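PDB 3SLR: BF1531-like N-terminal domain-containing protein from Bacteroides fragilis, which is of unknown biological role but carries a magnesium-binding phosphatase domain and may hydrolyse ester bonds. Local coordinates for residues 22-27 against 73-78; 130-135 against 146-151; 260-265 against 294-299. One frame throughout, in Å; residues are numbered along the deposited sequence.

Interaction 1 (22-27 against 73-78); sequences KLKVAL and YQFEPD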
loop_
_atom_site.group_PDB
_atom_site.type_symbol
_atom_site.label_atom_id
_atom_site.label_comp_id
_atom_site.label_asym_id
_atom_site.label_seq_id
_atom_site.Cartn_x
_atom_site.Cartn_y
_atom_site.Cartn_z
ATOM N N LYS A 22 10.155 8.123 18.885
ATOM C CA LYS A 22 9.445 9.328 18.460
ATOM C C LYS A 22 9.784 9.742 17.023
ATOM O O LYS A 22 10.939 9.680 16.606
ATOM C CB LYS A 22 9.769 10.474 19.426
ATOM C CG LYS A 22 8.632 11.468 19.628
ATOM C CD LYS A 22 8.892 12.809 18.935
ATOM C CE LYS A 22 10.056 13.570 19.562
ATOM N NZ LYS A 22 11.211 13.716 18.615
ATOM N N LEU A 23 8.772 10.167 16.264
ATOM C CA LEU A 23 8.991 10.709 14.924
ATOM C C LEU A 23 8.208 12.003 14.793
ATOM O O LEU A 23 7.057 12.079 15.220
ATOM C CB LEU A 23 8.524 9.726 13.842
ATOM C CG LEU A 23 9.299 8.425 13.667
ATOM C CD1 LEU A 23 8.591 7.524 12.660
ATOM C CD2 LEU A 23 10.703 8.753 13.194
ATOM N N LYS A 24 8.834 13.025 14.219
ATOM C CA LYS A 24 8.152 14.294 14.001
ATOM C C LYS A 24 7.611 14.324 12.579
ATOM O O LYS A 24 8.382 14.260 11.623
ATOM C CB LYS A 24 9.100 15.466 14.253
ATOM C CG LYS A 24 9.458 15.629 15.726
ATOM C CD LYS A 24 10.808 16.306 15.915
ATOM C CE LYS A 24 10.774 17.739 15.484
ATOM N NZ LYS A 24 12.121 18.371 15.608
ATOM N N VAL A 25 6.289 14.415 12.461
ATOM C CA VAL A 25 5.607 14.386 11.169
ATOM C C VAL A 25 4.847 15.692 10.941
ATOM O O VAL A 25 3.982 16.068 11.740
ATOM C CB VAL A 25 4.614 13.215 11.106
ATOM C CG1 VAL A 25 3.849 13.217 9.766
ATOM C CG2 VAL A 25 5.341 11.890 11.311
ATOM N N ALA A 26 5.187 16.397 9.866
ATOM C CA ALA A 26 4.417 17.576 9.458
ATOM C C ALA A 26 3.386 17.176 8.394
ATOM O O ALA A 26 3.676 16.388 7.495
ATOM C CB ALA A 26 5.341 18.649 8.908
ATOM N N LEU A 27 2.182 17.718 8.510
ATOM C CA LEU A 27 1.139 17.467 7.520
ATOM C C LEU A 27 0.589 18.800 7.032
ATOM O O LEU A 27 0.160 19.638 7.832
ATOM C CB LEU A 27 0.017 16.639 8.141
ATOM C CG LEU A 27 -1.243 16.442 7.302
ATOM C CD1 LEU A 27 -0.946 15.621 6.035
ATOM C CD2 LEU A 27 -2.320 15.774 8.148
ATOM N N TYR A 73 9.279 25.110 9.124
ATOM C CA TYR A 73 10.726 24.924 9.262
ATOM C C TYR A 73 11.175 24.910 10.714
ATOM O O TYR A 73 12.101 24.178 11.082
ATOM C CB TYR A 73 11.499 25.973 8.466
ATOM C CG TYR A 73 11.366 25.775 6.981
ATOM C CD1 TYR A 73 12.036 24.741 6.336
ATOM C CD2 TYR A 73 10.553 26.602 6.224
ATOM C CE1 TYR A 73 11.902 24.544 4.972
ATOM C CE2 TYR A 73 10.416 26.415 4.864
ATOM C CZ TYR A 73 11.092 25.383 4.243
ATOM O OH TYR A 73 10.953 25.202 2.882
ATOM N N GLN A 74 10.522 25.707 11.548
ATOM C CA GLN A 74 10.851 25.701 12.971
ATOM C C GLN A 74 10.546 24.346 13.616
ATOM O O GLN A 74 11.171 23.964 14.606
ATOM C CB GLN A 74 10.125 26.833 13.708
ATOM C CG GLN A 74 10.299 28.208 13.069
ATOM C CD GLN A 74 11.735 28.708 13.093
ATOM O OE1 GLN A 74 12.651 27.995 13.507
ATOM N NE2 GLN A 74 11.937 29.951 12.651
ATOM N N PHE A 75 9.596 23.612 13.041
ATOM C CA PHE A 75 9.195 22.310 13.575
ATOM C C PHE A 75 10.253 21.225 13.321
ATOM O O PHE A 75 10.336 20.257 14.067
ATOM C CB PHE A 75 7.838 21.882 12.979
ATOM C CG PHE A 75 7.351 20.540 13.462
ATOM C CD1 PHE A 75 7.044 20.334 14.801
ATOM C CD2 PHE A 75 7.180 19.481 12.568
ATOM C CE1 PHE A 75 6.600 19.102 15.250
ATOM C CE2 PHE A 75 6.729 18.240 13.012
ATOM C CZ PHE A 75 6.438 18.050 14.351
ATOM N N GLU A 76 11.043 21.398 12.264
ATOM C CA GLU A 76 12.095 20.448 11.885
ATOM C C GLU A 76 11.595 19.002 11.805
ATOM O O GLU A 76 12.038 18.132 12.553
ATOM C CB GLU A 76 13.288 20.550 12.842
ATOM C CG GLU A 76 13.990 21.903 12.792
ATOM C CD GLU A 76 15.111 22.027 13.821
ATOM O OE1 GLU A 76 15.185 21.176 14.733
ATOM O OE2 GLU A 76 15.913 22.978 13.716
ATOM N N PRO A 77 10.665 18.740 10.883
ATOM C CA PRO A 77 10.052 17.411 10.834
ATOM C C PRO A 77 11.000 16.329 10.324
ATOM O O PRO A 77 11.921 16.603 9.541
ATOM C CB PRO A 77 8.886 17.607 9.852
ATOM C CG PRO A 77 9.339 18.740 8.959
ATOM C CD PRO A 77 10.100 19.661 9.882
ATOM N N ASP A 78 10.766 15.104 10.779
ATOM C CA ASP A 78 11.417 13.924 10.224
ATOM C C ASP A 78 10.738 13.516 8.913
ATOM O O ASP A 78 11.398 13.042 7.986
ATOM C CB ASP A 78 11.343 12.774 11.217
ATOM C CG ASP A 78 12.095 13.062 12.496
ATOM O OD1 ASP A 78 13.281 13.436 12.402
ATOM O OD2 ASP A 78 11.499 12.922 13.584
#
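D78 satisfies the backbone of K24 in both directions. The N-H of K24 runs almost straight (172°) to the carboxylate, with K24 N 2.7 Å from D78 OD2, and uses the anti lone pair of that oxygen. In return D78 N donates to K24 O at 2.7 Å; this bond lies in the carbonyl plane but is more bent (132°). With CG beside its own backbone N, D78 reaches K24 N by its side chain and K24 O by its main chain.

The K24 side chain turns to the loop, a bend at chi3 (68°) bringing K24 NZ to within 3.1 Å of E76 O in a weak hydrogen bond. On the way CE passes over one face of the F75 ring, and K24 CB lies 3.7 Å from F75 CZ. Farther along, A26 CB meets P77 CB at 3.8 Å.

E76, with positive phi, is the first residue to leave the helical conformation and turns the chain toward strand 79-83, whose Y79 also pairs with the K24 backbone. On the other flank of strand 22-29, in the five-stranded parallel sheet of the FkbH N-terminal domain, L23 and V25 pair with strand 50-55, which sends W54 against the F75 ring.

Interaction 2 (130-135 against 146-151); sequences EIEDTI and SFTYQL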
loop_
_atom_site.group_PDB
_atom_site.type_symbol
_atom_site.label_atom_id
_atom_site.label_comp_id
_atom_site.label_asym_id
_atom_site.label_seq_id
_atom_site.Cartn_x
_atom_site.Cartn_y
_atom_site.Cartn_z
ATOM N N GLU A 130 -7.685 10.741 -10.833
ATOM C CA GLU A 130 -8.307 11.556 -11.870
ATOM C C GLU A 130 -9.759 11.895 -11.529
ATOM O O GLU A 130 -10.538 11.020 -11.165
ATOM C CB GLU A 130 -8.228 10.866 -13.234
ATOM C CG GLU A 130 -8.909 11.683 -14.362
ATOM C CD GLU A 130 -8.810 11.015 -15.720
ATOM O OE1 GLU A 130 -7.997 10.077 -15.863
ATOM O OE2 GLU A 130 -9.556 11.430 -16.645
ATOM N N ILE A 131 -10.109 13.174 -11.620
ATOM C CA ILE A 131 -11.514 13.547 -11.701
ATOM C C ILE A 131 -11.768 13.903 -13.160
ATOM O O ILE A 131 -11.228 14.880 -13.666
ATOM C CB ILE A 131 -11.868 14.741 -10.786
ATOM C CG1 ILE A 131 -11.580 14.402 -9.317
ATOM C CG2 ILE A 131 -13.344 15.151 -10.984
ATOM C CD1 ILE A 131 -11.625 15.617 -8.400
ATOM N N GLU A 132 -12.527 13.068 -13.855
ATOM C CA GLU A 132 -12.839 13.335 -15.249
ATOM C C GLU A 132 -13.962 14.373 -15.302
ATOM O O GLU A 132 -15.077 14.100 -14.865
ATOM C CB GLU A 132 -13.252 12.054 -15.973
ATOM C CG GLU A 132 -13.680 12.343 -17.405
ATOM C CD GLU A 132 -14.111 11.114 -18.164
ATOM O OE1 GLU A 132 -14.829 10.268 -17.592
ATOM O OE2 GLU A 132 -13.715 10.996 -19.336
ATOM N N ASP A 133 -13.674 15.569 -15.809
ATOM C CA ASP A 133 -14.674 16.640 -15.749
ATOM C C ASP A 133 -15.694 16.556 -16.890
ATOM O O ASP A 133 -16.725 17.239 -16.877
ATOM C CB ASP A 133 -14.029 18.030 -15.652
ATOM C CG ASP A 133 -13.207 18.404 -16.873
ATOM O OD1 ASP A 133 -13.266 17.700 -17.909
ATOM O OD2 ASP A 133 -12.522 19.446 -16.797
ATOM N N THR A 134 -15.410 15.671 -17.840
ATOM C CA THR A 134 -16.212 15.497 -19.056
ATOM C C THR A 134 -16.502 16.776 -19.843
ATOM O O THR A 134 -17.447 16.813 -20.628
ATOM C CB THR A 134 -17.559 14.767 -18.794
ATOM O OG1 THR A 134 -18.477 15.648 -18.129
ATOM C CG2 THR A 134 -17.340 13.480 -17.977
ATOM N N ILE A 135 -15.691 17.811 -19.644
ATOM C CA ILE A 135 -15.823 19.056 -20.406
ATOM C C ILE A 135 -15.657 18.816 -21.916
ATOM O O ILE A 135 -16.349 19.436 -22.742
ATOM C CB ILE A 135 -14.808 20.093 -19.899
ATOM C CG1 ILE A 135 -15.236 20.597 -18.513
ATOM C CG2 ILE A 135 -14.663 21.260 -20.884
ATOM C CD1 ILE A 135 -16.505 21.437 -18.544
ATOM N N SER A 146 -6.565 20.604 -21.384
ATOM C CA SER A 146 -7.658 19.961 -20.643
ATOM C C SER A 146 -7.167 19.483 -19.284
ATOM O O SER A 146 -5.967 19.227 -19.105
ATOM C CB SER A 146 -8.259 18.786 -21.420
ATOM O OG SER A 146 -7.414 17.653 -21.403
ATOM N N PHE A 147 -8.083 19.363 -18.322
ATOM C CA PHE A 147 -7.690 18.908 -16.990
ATOM C C PHE A 147 -7.201 17.469 -17.047
ATOM O O PHE A 147 -6.244 17.112 -16.369
ATOM C CB PHE A 147 -8.827 19.036 -15.973
ATOM C CG PHE A 147 -8.393 18.791 -14.539
ATOM C CD1 PHE A 147 -7.639 19.737 -13.859
ATOM C CD2 PHE A 147 -8.733 17.617 -13.882
ATOM C CE1 PHE A 147 -7.236 19.522 -12.543
ATOM C CE2 PHE A 147 -8.331 17.392 -12.566
ATOM C CZ PHE A 147 -7.593 18.346 -11.895
ATOM N N THR A 148 -7.862 16.643 -17.849
ATOM C CA THR A 148 -7.467 15.237 -17.982
ATOM C C THR A 148 -6.047 15.086 -18.522
ATOM O O THR A 148 -5.258 14.300 -17.990
ATOM C CB THR A 148 -8.468 14.471 -18.840
ATOM O OG1 THR A 148 -9.629 14.184 -18.046
ATOM C CG2 THR A 148 -7.872 13.163 -19.331
ATOM N N TYR A 149 -5.704 15.853 -19.553
ATOM C CA TYR A 149 -4.334 15.826 -20.058
ATOM C C TYR A 149 -3.309 16.318 -19.021
ATOM O O TYR A 149 -2.308 15.650 -18.770
ATOM C CB TYR A 149 -4.176 16.590 -21.374
ATOM C CG TYR A 149 -2.793 16.397 -21.946
ATOM C CD1 TYR A 149 -2.492 15.272 -22.713
ATOM C CD2 TYR A 149 -1.774 17.295 -21.675
ATOM C CE1 TYR A 149 -1.216 15.074 -23.219
ATOM C CE2 TYR A 149 -0.501 17.116 -22.193
ATOM C CZ TYR A 149 -0.223 16.001 -22.963
ATOM O OH TYR A 149 1.048 15.794 -23.476
ATOM N N GLN A 150 -3.563 17.480 -18.424
ATOM C CA GLN A 150 -2.639 18.044 -17.446
ATOM C C GLN A 150 -2.421 17.114 -16.258
ATOM O O GLN A 150 -1.298 16.971 -15.769
ATOM C CB GLN A 150 -3.110 19.424 -16.997
ATOM C CG GLN A 150 -2.958 20.460 -18.102
ATOM C CD GLN A 150 -1.495 20.692 -18.450
ATOM O OE1 GLN A 150 -0.654 20.860 -17.558
ATOM N NE2 GLN A 150 -1.182 20.686 -19.745
ATOM N N LEU A 151 -3.491 16.476 -15.792
ATOM C CA LEU A 151 -3.359 15.575 -14.644
ATOM C C LEU A 151 -2.554 14.316 -14.980
ATOM O O LEU A 151 -1.764 13.844 -14.176
ATOM C CB LEU A 151 -4.731 15.193 -14.085
ATOM C CG LEU A 151 -4.624 14.802 -12.611
ATOM C CD1 LEU A 151 -4.247 16.050 -11.834
ATOM C CD2 LEU A 151 -5.928 14.237 -12.070
HETATM O O HOH W 1 -10.790 16.046 -16.214
HETATM O O HOH W 2 -10.843 20.120 -18.739
HETATM O O HOH W 3 -10.606 17.274 -19.059
HETATM O O HOH W 4 -12.205 14.645 -18.812
#
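Water-mediated hydrogen bonds carry most of the polar contact between the 130-135 loop and the first turn of helix 147-164. The D133 carboxylate faces the helix start and reaches two of its backbone N-H groups, each through one water. Water 2 donates to D133 OD2 at 2.7 Å and accepts from F147 N; water 3 donates to D133 OD1 at 2.9 Å and accepts from T148 N. An acidic group in this position would be expected to interact favourably with the positive end of the helix dipole. Water 1 donates to I131 O at 2.8 Å, accepts from D133 N and also bonds T148 OG1.

Direct polar contacts are fewer. E130, fully extended from CB to CD, brings OE2 to 3.1 Å from T148 OG1, but that hydroxyl proton has another acceptor within reach, so the bond is not settled.

Bonds within each segment shape the two partners. CG of D133 sits in the crowded position between N and the carbonyl carbon (chi1 64°), and OD1 accepts from I135 N at 3.0 Å, an Asx turn whose donor approaches from above the carboxylate plane. S146 is the N-cap: its OG accepts from Y149 N at 3.1 Å.

Van der Waals contacts close the inner side. L151 CD2 rests 3.6 Å from E130 CA, and I131 O meets the edge of the F147 ring, 3.7 Å from CD2 and near the ring plane.

Beyond the two segments, F147 packs on T86 and L90 of helix 86-94, with H93 edge-to-face against its ring, and on L104 of helix 104-118; L151 meets L89. The loop, which follows strand 122-126 of the FkbH N-terminal domain's sheet, thus lies beside helix 147-164 where that helix packs on helices 86-94 and 104-118.

Interaction 3 (260-265 against 294-299); sequences EFQEWV and PEMVLK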
loop_
_atom_site.group_PDB
_atom_site.type_symbol
_atom_site.label_atom_id
_atom_site.label_comp_id
_atom_site.label_asym_id
_atom_site.label_seq_id
_atom_site.Cartn_x
_atom_site.Cartn_y
_atom_site.Cartn_z
ATOM N N GLU A 260 -3.293 -16.593 -11.946
ATOM C CA GLU A 260 -3.045 -15.158 -11.793
ATOM C C GLU A 260 -2.492 -14.813 -10.410
ATOM O O GLU A 260 -1.681 -13.902 -10.270
ATOM C CB GLU A 260 -4.300 -14.354 -12.143
ATOM C CG GLU A 260 -4.706 -14.581 -13.604
ATOM C CD GLU A 260 -5.977 -13.871 -14.023
ATOM O OE1 GLU A 260 -6.670 -13.292 -13.163
ATOM O OE2 GLU A 260 -6.287 -13.919 -15.236
ATOM N N PHE A 261 -2.936 -15.545 -9.393
ATOM C CA PHE A 261 -2.378 -15.417 -8.051
ATOM C C PHE A 261 -0.914 -15.863 -7.997
ATOM O O PHE A 261 -0.082 -15.201 -7.367
ATOM C CB PHE A 261 -3.226 -16.196 -7.033
ATOM C CG PHE A 261 -2.652 -16.192 -5.632
ATOM C CD1 PHE A 261 -2.352 -14.998 -4.994
ATOM C CD2 PHE A 261 -2.437 -17.377 -4.955
ATOM C CE1 PHE A 261 -1.832 -14.992 -3.710
ATOM C CE2 PHE A 261 -1.908 -17.381 -3.671
ATOM C CZ PHE A 261 -1.608 -16.185 -3.048
ATOM N N GLN A 262 -0.592 -16.979 -8.649
ATOM C CA GLN A 262 0.806 -17.424 -8.716
ATOM C C GLN A 262 1.668 -16.406 -9.455
ATOM O O GLN A 262 2.830 -16.230 -9.128
ATOM C CB GLN A 262 0.934 -18.784 -9.399
ATOM C CG GLN A 262 0.513 -19.948 -8.537
ATOM C CD GLN A 262 0.886 -21.280 -9.153
ATOM O OE1 GLN A 262 1.889 -21.392 -9.871
ATOM N NE2 GLN A 262 0.093 -22.298 -8.863
ATOM N N GLU A 263 1.092 -15.729 -10.451
ATOM C CA GLU A 263 1.836 -14.698 -11.178
ATOM C C GLU A 263 2.203 -13.506 -10.279
ATOM O O GLU A 263 3.251 -12.888 -10.450
ATOM C CB GLU A 263 1.043 -14.235 -12.408
ATOM C CG GLU A 263 0.967 -15.318 -13.469
ATOM C CD GLU A 263 -0.050 -15.026 -14.564
ATOM O OE1 GLU A 263 -0.862 -14.084 -14.409
ATOM O OE2 GLU A 263 -0.042 -15.768 -15.575
ATOM N N TRP A 264 1.320 -13.180 -9.344
ATOM C CA TRP A 264 1.589 -12.148 -8.349
ATOM C C TRP A 264 2.745 -12.599 -7.444
ATOM O O TRP A 264 3.652 -11.825 -7.145
ATOM C CB TRP A 264 0.318 -11.901 -7.528
ATOM C CG TRP A 264 0.410 -10.807 -6.487
ATOM C CD1 TRP A 264 0.366 -9.458 -6.708
ATOM C CD2 TRP A 264 0.526 -10.977 -5.070
ATOM N NE1 TRP A 264 0.462 -8.781 -5.516
ATOM C CE2 TRP A 264 0.561 -9.687 -4.496
ATOM C CE3 TRP A 264 0.613 -12.094 -4.232
ATOM C CZ2 TRP A 264 0.668 -9.483 -3.122
ATOM C CZ3 TRP A 264 0.721 -11.887 -2.863
ATOM C CH2 TRP A 264 0.751 -10.591 -2.322
ATOM N N VAL A 265 2.711 -13.856 -7.023
ATOM C CA VAL A 265 3.773 -14.387 -6.162
ATOM C C VAL A 265 5.106 -14.340 -6.908
ATOM O O VAL A 265 6.144 -13.974 -6.344
ATOM C CB VAL A 265 3.448 -15.798 -5.685
ATOM C CG1 VAL A 265 4.636 -16.407 -4.897
ATOM C CG2 VAL A 265 2.180 -15.770 -4.825
ATOM N N PRO A 294 3.065 -28.784 -15.990
ATOM C CA PRO A 294 3.520 -27.688 -16.856
ATOM C C PRO A 294 2.729 -26.397 -16.673
ATOM O O PRO A 294 3.201 -25.356 -17.112
ATOM C CB PRO A 294 3.267 -28.224 -18.277
ATOM C CG PRO A 294 2.992 -29.661 -18.129
ATOM C CD PRO A 294 2.450 -29.875 -16.758
ATOM N N GLU A 295 1.545 -26.463 -16.073
ATOM C CA GLU A 295 0.736 -25.264 -15.883
ATOM C C GLU A 295 1.131 -24.474 -14.649
ATOM O O GLU A 295 0.643 -23.375 -14.449
ATOM C CB GLU A 295 -0.763 -25.577 -15.824
ATOM C CG GLU A 295 -1.439 -25.666 -17.185
ATOM C CD GLU A 295 -1.189 -24.444 -18.062
ATOM O OE1 GLU A 295 -1.718 -23.353 -17.757
ATOM O OE2 GLU A 295 -0.451 -24.575 -19.059
HETATM N N MSE A 296 2.008 -25.030 -13.818
HETATM C CA MSE A 296 2.497 -24.282 -12.665
HETATM C C MSE A 296 3.276 -23.047 -13.126
HETATM O O MSE A 296 4.136 -23.127 -14.006
HETATM C CB MSE A 296 3.388 -25.165 -11.779
HETATM C CG MSE A 296 2.642 -26.280 -11.055
HETATM SE SE MSE A 296 1.523 -25.636 -9.598
HETATM C CE MSE A 296 2.924 -25.070 -8.338
ATOM N N VAL A 297 2.967 -21.898 -12.535
ATOM C CA VAL A 297 3.763 -20.695 -12.759
ATOM C C VAL A 297 4.985 -20.722 -11.850
ATOM O O VAL A 297 6.116 -20.515 -12.296
ATOM C CB VAL A 297 2.931 -19.412 -12.521
ATOM C CG1 VAL A 297 3.796 -18.165 -12.661
ATOM C CG2 VAL A 297 1.780 -19.354 -13.514
ATOM N N LEU A 298 4.752 -20.989 -10.572
ATOM C CA LEU A 298 5.842 -21.160 -9.613
ATOM C C LEU A 298 6.559 -22.488 -9.842
ATOM O O LEU A 298 5.916 -23.512 -10.064
ATOM C CB LEU A 298 5.293 -21.091 -8.185
ATOM C CG LEU A 298 4.637 -19.750 -7.838
ATOM C CD1 LEU A 298 4.063 -19.753 -6.429
ATOM C CD2 LEU A 298 5.655 -18.636 -8.005
ATOM N N LYS A 299 7.890 -22.462 -9.806
ATOM C CA LYS A 299 8.700 -23.678 -9.909
ATOM C C LYS A 299 9.483 -23.858 -8.607
ATOM O O LYS A 299 9.547 -22.945 -7.782
ATOM C CB LYS A 299 9.673 -23.570 -11.080
ATOM C CG LYS A 299 9.026 -23.221 -12.412
ATOM C CD LYS A 299 7.982 -24.233 -12.835
ATOM C CE LYS A 299 7.388 -23.838 -14.187
ATOM N NZ LYS A 299 6.399 -24.811 -14.707
#
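Q262 OE1 is gripped by two backbone N-H groups in succession. L298 N, 3.0 Å from Q262 OE1, points at it almost straight (172°) and lies in the plane of the amide; V297 N, 2.9 Å from Q262 OE1, makes a more bent bond (135°) from above that plane. The Q262 chain is extended beyond CG (chi2 -170°), which carries the amide from helix 255-270 across to the loop before strand 305-309, both parts of the phosphatase domain, whose metal-binding aspartates are consistent with a HAD-type fold. Its other end is held too: NE2 donates to I233 O, so both polar atoms of this buried side chain have partners, which should hold the amide in this orientation. The bent selenomethionine side chain of M296 crosses Q262 at about a right angle, with SE 3.7 Å from Q262 NE2.

Apolar contacts flank the amide. V297 CB lies 3.8 Å from Q262 CB, and V297 CG1 is 4.1 Å from the aliphatic CG of E263. One turn along the helix, V265 CG1 touches L298 CD1 at 3.7 Å, while V265 also packs on L225 and L227 of strand 224-227.

The chemistry is that of a buried neutral amide bridging main-chain groups: one glutamine accepts from the 294-299 loop and donates to I233, fixing the loop's position against the helix without burying a charge.

In the fold
This N-terminal part of a longer protein carries two domains, each built on a parallel sheet, and the contacts follow one another along it in series. Interactions 1 and 2 belong to the FkbH N-terminal domain, yet their centres are 34 Å apart: the first joins strand 22-29 to the approach to strand 79-83, the second the loop after strand 122-126 to helix 147-164. Interaction 3, in the phosphatase domain, has its centre 44 Å from that of interaction 1 and 38 Å from that of interaction 2. It lies nearest the metal site, the M296 side chain being about 12 Å from a magnesium ion. All three are separate local ties within a domain; none bridges the two.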